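BH1408 protein (Bacillus halodurans, PDB 4E0A) probably acts as an N-acetyltransferase of the GNAT family, moving an acetyl group from acetyl-CoA to an amine of its substrate. Local coordinates at residues M1-A6 and T55-D61; E13-H18 and E64-Y69. The protein carries 1 engineered substitution. All coordinates share one frame. Residues are numbered along the deposited sequence.

Contact 1. Residues M1-A6 and T55-D61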
loop_
_atom_site.group_PDB
_atom_site.type_symbol
_atom_site.label_atom_id
_atom_site.label_comp_id
_atom_site.label_asym_id
_atom_site.label_seq_id
_atom_site.Cartn_x
_atom_site.Cartn_y
_atom_site.Cartn_z
HETATM N N MSE A 1 -22.705 -15.352 -23.400
HETATM C CA MSE A 1 -22.014 -14.716 -22.276
HETATM C C MSE A 1 -21.970 -13.215 -22.486
HETATM O O MSE A 1 -21.963 -12.752 -23.629
HETATM C CB MSE A 1 -20.584 -15.244 -22.152
HETATM C CG MSE A 1 -19.863 -15.383 -23.485
HETATM SE SE MSE A 1 -17.908 -15.278 -23.308
HETATM C CE MSE A 1 -17.783 -13.328 -23.168
ATOM N N ILE A 2 -21.967 -12.452 -21.393
ATOM C CA ILE A 2 -21.862 -11.000 -21.485
ATOM C C ILE A 2 -21.102 -10.415 -20.296
ATOM O O ILE A 2 -21.081 -10.998 -19.209
ATOM C CB ILE A 2 -23.253 -10.296 -21.528
ATOM C CG1 ILE A 2 -24.013 -10.515 -20.225
ATOM C CG2 ILE A 2 -24.110 -10.743 -22.721
ATOM C CD1 ILE A 2 -25.277 -9.717 -20.150
ATOM N N ILE A 3 -20.477 -9.266 -20.532
ATOM C CA ILE A 3 -20.014 -8.376 -19.479
ATOM C C ILE A 3 -20.898 -7.122 -19.491
ATOM O O ILE A 3 -21.170 -6.548 -20.544
ATOM C CB ILE A 3 -18.518 -8.001 -19.666
ATOM C CG1 ILE A 3 -17.656 -9.258 -19.523
ATOM C CG2 ILE A 3 -18.078 -6.926 -18.657
ATOM C CD1 ILE A 3 -16.170 -9.019 -19.731
ATOM N N ARG A 4 -21.371 -6.719 -18.318
ATOM C CA ARG A 4 -22.207 -5.528 -18.194
ATOM C C ARG A 4 -21.926 -4.891 -16.847
ATOM O O ARG A 4 -21.315 -5.507 -15.987
ATOM C CB ARG A 4 -23.696 -5.882 -18.292
ATOM C CG ARG A 4 -24.159 -6.944 -17.302
ATOM C CD ARG A 4 -25.680 -6.900 -17.133
ATOM N NE ARG A 4 -26.177 -7.953 -16.248
ATOM C CZ ARG A 4 -26.223 -7.864 -14.922
ATOM N NH1 ARG A 4 -25.786 -6.771 -14.314
ATOM N NH2 ARG A 4 -26.695 -8.877 -14.196
ATOM N N GLU A 5 -22.373 -3.658 -16.659
ATOM C CA GLU A 5 -22.312 -3.065 -15.338
ATOM C C GLU A 5 -23.303 -3.759 -14.430
ATOM O O GLU A 5 -24.330 -4.257 -14.876
ATOM C CB GLU A 5 -22.560 -1.552 -15.387
ATOM C CG GLU A 5 -21.444 -0.792 -16.090
ATOM C CD GLU A 5 -21.381 0.678 -15.690
ATOM O OE1 GLU A 5 -22.337 1.179 -15.062
ATOM O OE2 GLU A 5 -20.365 1.330 -16.003
ATOM N N ALA A 6 -22.966 -3.811 -13.148
ATOM C CA ALA A 6 -23.826 -4.425 -12.155
ATOM C C ALA A 6 -25.087 -3.597 -11.935
ATOM O O ALA A 6 -25.150 -2.401 -12.261
ATOM C CB ALA A 6 -23.071 -4.583 -10.836
ATOM N N THR A 55 -17.138 2.011 -10.483
ATOM C CA THR A 55 -17.866 1.207 -11.452
ATOM C C THR A 55 -17.812 -0.266 -11.037
ATOM O O THR A 55 -16.762 -0.761 -10.628
ATOM C CB THR A 55 -17.233 1.322 -12.855
ATOM O OG1 THR A 55 -17.177 2.698 -13.251
ATOM C CG2 THR A 55 -18.043 0.526 -13.875
ATOM N N VAL A 56 -18.934 -0.965 -11.157
ATOM C CA VAL A 56 -18.945 -2.398 -10.872
ATOM C C VAL A 56 -19.302 -3.164 -12.130
ATOM O O VAL A 56 -20.309 -2.864 -12.773
ATOM C CB VAL A 56 -19.928 -2.747 -9.757
ATOM C CG1 VAL A 56 -19.811 -4.235 -9.406
ATOM C CG2 VAL A 56 -19.662 -1.863 -8.532
ATOM N N LEU A 57 -18.456 -4.128 -12.492
ATOM C CA LEU A 57 -18.635 -4.932 -13.712
ATOM C C LEU A 57 -18.935 -6.369 -13.328
ATOM O O LEU A 57 -18.362 -6.870 -12.372
ATOM C CB LEU A 57 -17.346 -4.918 -14.523
ATOM C CG LEU A 57 -16.942 -3.560 -15.086
ATOM C CD1 LEU A 57 -15.475 -3.577 -15.537
ATOM C CD2 LEU A 57 -17.863 -3.206 -16.245
ATOM N N VAL A 58 -19.834 -7.033 -14.054
ATOM C CA VAL A 58 -20.100 -8.451 -13.808
ATOM C C VAL A 58 -20.044 -9.242 -15.100
ATOM O O VAL A 58 -20.370 -8.731 -16.170
ATOM C CB VAL A 58 -21.491 -8.719 -13.147
ATOM C CG1 VAL A 58 -21.572 -8.115 -11.743
ATOM C CG2 VAL A 58 -22.632 -8.210 -14.037
ATOM N N PHE A 59 -19.597 -10.485 -14.985
ATOM C CA PHE A 59 -19.613 -11.428 -16.080
ATOM C C PHE A 59 -20.781 -12.378 -15.834
ATOM O O PHE A 59 -20.877 -12.982 -14.763
ATOM C CB PHE A 59 -18.309 -12.233 -16.122
ATOM C CG PHE A 59 -18.296 -13.283 -17.200
ATOM C CD1 PHE A 59 -18.681 -14.584 -16.923
ATOM C CD2 PHE A 59 -17.918 -12.960 -18.497
ATOM C CE1 PHE A 59 -18.685 -15.544 -17.918
ATOM C CE2 PHE A 59 -17.915 -13.916 -19.488
ATOM C CZ PHE A 59 -18.295 -15.211 -19.193
ATOM N N VAL A 60 -21.677 -12.506 -16.813
ATOM C CA VAL A 60 -22.836 -13.388 -16.675
ATOM C C VAL A 60 -22.782 -14.463 -17.742
ATOM O O VAL A 60 -22.706 -14.154 -18.932
ATOM C CB VAL A 60 -24.182 -12.636 -16.830
ATOM C CG1 VAL A 60 -25.330 -13.597 -16.651
ATOM C CG2 VAL A 60 -24.283 -11.476 -15.857
ATOM N N ASP A 61 -22.820 -15.723 -17.321
ATOM C CA ASP A 61 -22.686 -16.841 -18.252
ATOM C C ASP A 61 -23.848 -17.814 -18.130
ATOM O O ASP A 61 -24.073 -18.642 -19.016
ATOM C CB ASP A 61 -21.375 -17.590 -17.995
ATOM C CG ASP A 61 -20.798 -18.210 -19.259
ATOM O OD1 ASP A 61 -21.271 -17.876 -20.371
ATOM O OD2 ASP A 61 -19.859 -19.022 -19.143
HETATM O O HOH W 1 -21.362 0.495 -12.013
#

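Contact 2. Residues E13-H18 and E64-Y69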
loop_
_atom_site.group_PDB
_atom_site.type_symbol
_atom_site.label_atom_id
_atom_site.label_comp_id
_atom_site.label_asym_id
_atom_site.label_seq_id
_atom_site.Cartn_x
_atom_site.Cartn_y
_atom_site.Cartn_z
ATOM N N GLU A 13 -25.363 -12.443 -5.366
ATOM C CA GLU A 13 -24.354 -13.180 -6.105
ATOM C C GLU A 13 -22.969 -12.576 -5.976
ATOM O O GLU A 13 -21.989 -13.295 -5.793
ATOM C CB GLU A 13 -24.720 -13.226 -7.572
ATOM C CG GLU A 13 -25.864 -14.123 -7.837
ATOM C CD GLU A 13 -25.545 -15.043 -8.953
ATOM O OE1 GLU A 13 -24.710 -15.954 -8.752
ATOM O OE2 GLU A 13 -26.106 -14.823 -10.035
ATOM N N VAL A 14 -22.877 -11.257 -6.110
ATOM C CA VAL A 14 -21.585 -10.606 -5.951
ATOM C C VAL A 14 -21.036 -10.824 -4.536
ATOM O O VAL A 14 -19.844 -11.085 -4.366
ATOM C CB VAL A 14 -21.669 -9.119 -6.296
ATOM C CG1 VAL A 14 -20.364 -8.381 -5.886
ATOM C CG2 VAL A 14 -21.966 -8.959 -7.792
ATOM N N ALA A 15 -21.909 -10.751 -3.530
ATOM C CA ALA A 15 -21.492 -10.984 -2.147
ATOM C C ALA A 15 -20.920 -12.389 -1.933
ATOM O O ALA A 15 -19.912 -12.569 -1.234
ATOM C CB ALA A 15 -22.648 -10.697 -1.166
ATOM N N ARG A 16 -21.561 -13.377 -2.541
ATOM C CA ARG A 16 -21.131 -14.764 -2.419
ATOM C C ARG A 16 -19.714 -14.935 -2.959
ATOM O O ARG A 16 -18.857 -15.577 -2.332
ATOM C CB ARG A 16 -22.105 -15.682 -3.169
ATOM C CG ARG A 16 -21.703 -17.155 -3.160
ATOM C CD ARG A 16 -22.710 -18.019 -3.903
ATOM N NE ARG A 16 -22.765 -17.735 -5.338
ATOM C CZ ARG A 16 -21.979 -18.314 -6.242
ATOM N NH1 ARG A 16 -21.075 -19.206 -5.856
ATOM N NH2 ARG A 16 -22.100 -18.008 -7.530
ATOM N N LEU A 17 -19.462 -14.344 -4.120
ATOM C CA LEU A 17 -18.118 -14.352 -4.695
ATOM C C LEU A 17 -17.114 -13.629 -3.806
ATOM O O LEU A 17 -15.998 -14.105 -3.623
ATOM C CB LEU A 17 -18.123 -13.709 -6.086
ATOM C CG LEU A 17 -18.409 -14.615 -7.288
ATOM C CD1 LEU A 17 -19.484 -15.653 -7.032
ATOM C CD2 LEU A 17 -18.789 -13.735 -8.474
ATOM N N HIS A 18 -17.504 -12.484 -3.255
ATOM C CA HIS A 18 -16.596 -11.743 -2.388
ATOM C C HIS A 18 -16.199 -12.595 -1.183
ATOM O O HIS A 18 -15.044 -12.581 -0.744
ATOM C CB HIS A 18 -17.213 -10.426 -1.924
ATOM C CG HIS A 18 -16.285 -9.600 -1.083
ATOM N ND1 HIS A 18 -16.243 -9.696 0.292
ATOM C CD2 HIS A 18 -15.360 -8.670 -1.423
ATOM C CE1 HIS A 18 -15.338 -8.856 0.764
ATOM N NE2 HIS A 18 -14.786 -8.225 -0.254
ATOM N N GLU A 64 -29.299 -16.556 -13.675
ATOM C CA GLU A 64 -29.176 -16.303 -12.241
ATOM C C GLU A 64 -27.799 -16.690 -11.691
ATOM O O GLU A 64 -27.688 -17.127 -10.542
ATOM C CB GLU A 64 -30.297 -17.016 -11.465
ATOM C CG GLU A 64 -31.718 -16.584 -11.858
ATOM C CD GLU A 64 -32.528 -17.697 -12.529
ATOM O OE1 GLU A 64 -31.975 -18.798 -12.754
ATOM O OE2 GLU A 64 -33.722 -17.469 -12.831
ATOM N N LYS A 65 -26.755 -16.533 -12.506
ATOM C CA LYS A 65 -25.390 -16.805 -12.047
ATOM C C LYS A 65 -24.323 -15.809 -12.531
ATOM O O LYS A 65 -23.976 -15.757 -13.715
ATOM C CB LYS A 65 -24.964 -18.253 -12.308
ATOM C CG LYS A 65 -25.214 -19.189 -11.129
ATOM C CD LYS A 65 -24.253 -20.375 -11.149
ATOM C CE LYS A 65 -24.385 -21.253 -9.901
ATOM N NZ LYS A 65 -23.869 -20.601 -8.653
ATOM N N ILE A 66 -23.800 -15.030 -11.587
ATOM C CA ILE A 66 -22.666 -14.153 -11.851
ATOM C C ILE A 66 -21.393 -14.978 -11.714
ATOM O O ILE A 66 -21.099 -15.490 -10.631
ATOM C CB ILE A 66 -22.613 -12.996 -10.828
ATOM C CG1 ILE A 66 -23.857 -12.110 -10.928
ATOM C CG2 ILE A 66 -21.317 -12.168 -10.983
ATOM C CD1 ILE A 66 -24.020 -11.451 -12.249
ATOM N N GLY A 67 -20.637 -15.112 -12.800
ATOM C CA GLY A 67 -19.394 -15.862 -12.751
ATOM C C GLY A 67 -18.179 -15.090 -12.256
ATOM O O GLY A 67 -17.188 -15.693 -11.865
ATOM N N ALA A 68 -18.250 -13.759 -12.282
ATOM C CA ALA A 68 -17.128 -12.918 -11.884
ATOM C C ALA A 68 -17.599 -11.487 -11.702
ATOM O O ALA A 68 -18.603 -11.083 -12.280
ATOM C CB ALA A 68 -16.042 -12.953 -12.953
ATOM N N TYR A 69 -16.863 -10.708 -10.925
ATOM C CA TYR A 69 -17.157 -9.282 -10.865
ATOM C C TYR A 69 -15.912 -8.511 -10.507
ATOM O O TYR A 69 -14.912 -9.072 -10.034
ATOM C CB TYR A 69 -18.246 -8.970 -9.836
ATOM C CG TYR A 69 -17.716 -8.863 -8.422
ATOM C CD1 TYR A 69 -17.490 -10.007 -7.666
ATOM C CD2 TYR A 69 -17.430 -7.619 -7.847
ATOM C CE1 TYR A 69 -16.987 -9.935 -6.363
ATOM C CE2 TYR A 69 -16.925 -7.540 -6.517
ATOM C CZ TYR A 69 -16.707 -8.711 -5.800
ATOM O OH TYR A 69 -16.210 -8.673 -4.504
#

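Contact 1. Residues M1-A6 and T55-D61
The N-terminal strand 2-5 runs antiparallel to 55-61 at the margin of the GNAT sheet. Ile2 and Arg4 each satisfy both backbone groups across the strands: Ile2 N to Val60 O (3.1 Å), Val60 N to Ile2 O (2.9 Å), Arg4 N to Val58 O (3.1 Å) and Val58 N to Arg4 O (2.9 Å). Ala6 N extends the pairing to Val56 O (2.8 Å). Val56 N instead donates to a water (3.0 Å), which in turn donates weakly to Glu5 OE1 (3.3 Å). The guanidinium of Arg4 lays one face over Val58 CG2; its NH1 donates to Glu5 O (3.0 Å) and also forms a salt bridge with Asp10, while Asp61 is bridged to Arg100. On the other face, selenomethionine Met1 makes a Met-aromatic contact, SE lying 5.2 Å from the Phe59 ring centroid at the ring edge. That face, with Ile3, packs on helix 105-119. Ala6 and Val56 meet Phe45 of helix 42-50, and the backbone of Thr55, Leu57 and Phe59 pairs with strand 65-77.

Contact 2. Residues E13-H18 and E64-Y69
In this GNAT fold, helix 11-28 lies across the sheet, and its 13-18 portion crosses strand 65-69 at 46° with the axes 8.6 Å apart. Where the strand starts, Lys65 brings NZ to 3.3 Å from Arg16 NH2, a like-charge approach offset by the salt bridges of Arg16 to Glu13 and Asp97. Ile66 N follows, donating to both carboxylate oxygens of Glu13, at 2.8 Å to OE2 and 3.1 Å to OE1, so that a helix side chain takes up a strand amide. The Ile66 side chain points at the helix and meets Leu17, CG2 to CD2 3.9 Å. Gly67 and Ala68 together face Phe59 of strand 54-62 in a beta bulge, and the CB of Ala68 points away from the helix. Tyr69 turns back toward it: Val14 CG1 sits 3.4 Å above the ring centroid, almost on the normal, in a CH-pi contact, while Leu17 CB borders the ring edge. The buried Tyr69 OH has no polar partner in the model and ends 3.2 Å from His18 CD2.

The centres of contacts 1 and 2 are about 10 Å apart, and the pairing of strands 54-62 and 65-77 joins them directly. Phe59 O and Gly67 N lie 2.9 Å apart, as do Phe59 N and Ala68 O, both probable hydrogen bonds. Val60 CG2 meets Ile66 CD1 at 3.6 Å, so the face of contact 1 that carries Arg4 continues into the face against which helix 13-18 packs. Strand 2-5 leads into that helix and 54-62 into 65-77, so the segments of the two contacts alternate along the chain. In GNAT enzymes acetyl-CoA typically binds where the fourth and fifth strands splay apart, probably 86-96 and 124-130 here; strand 65-77 of contact 2 neighbours 86-96, whereas contact 1 lies at the outer margin of the sheet.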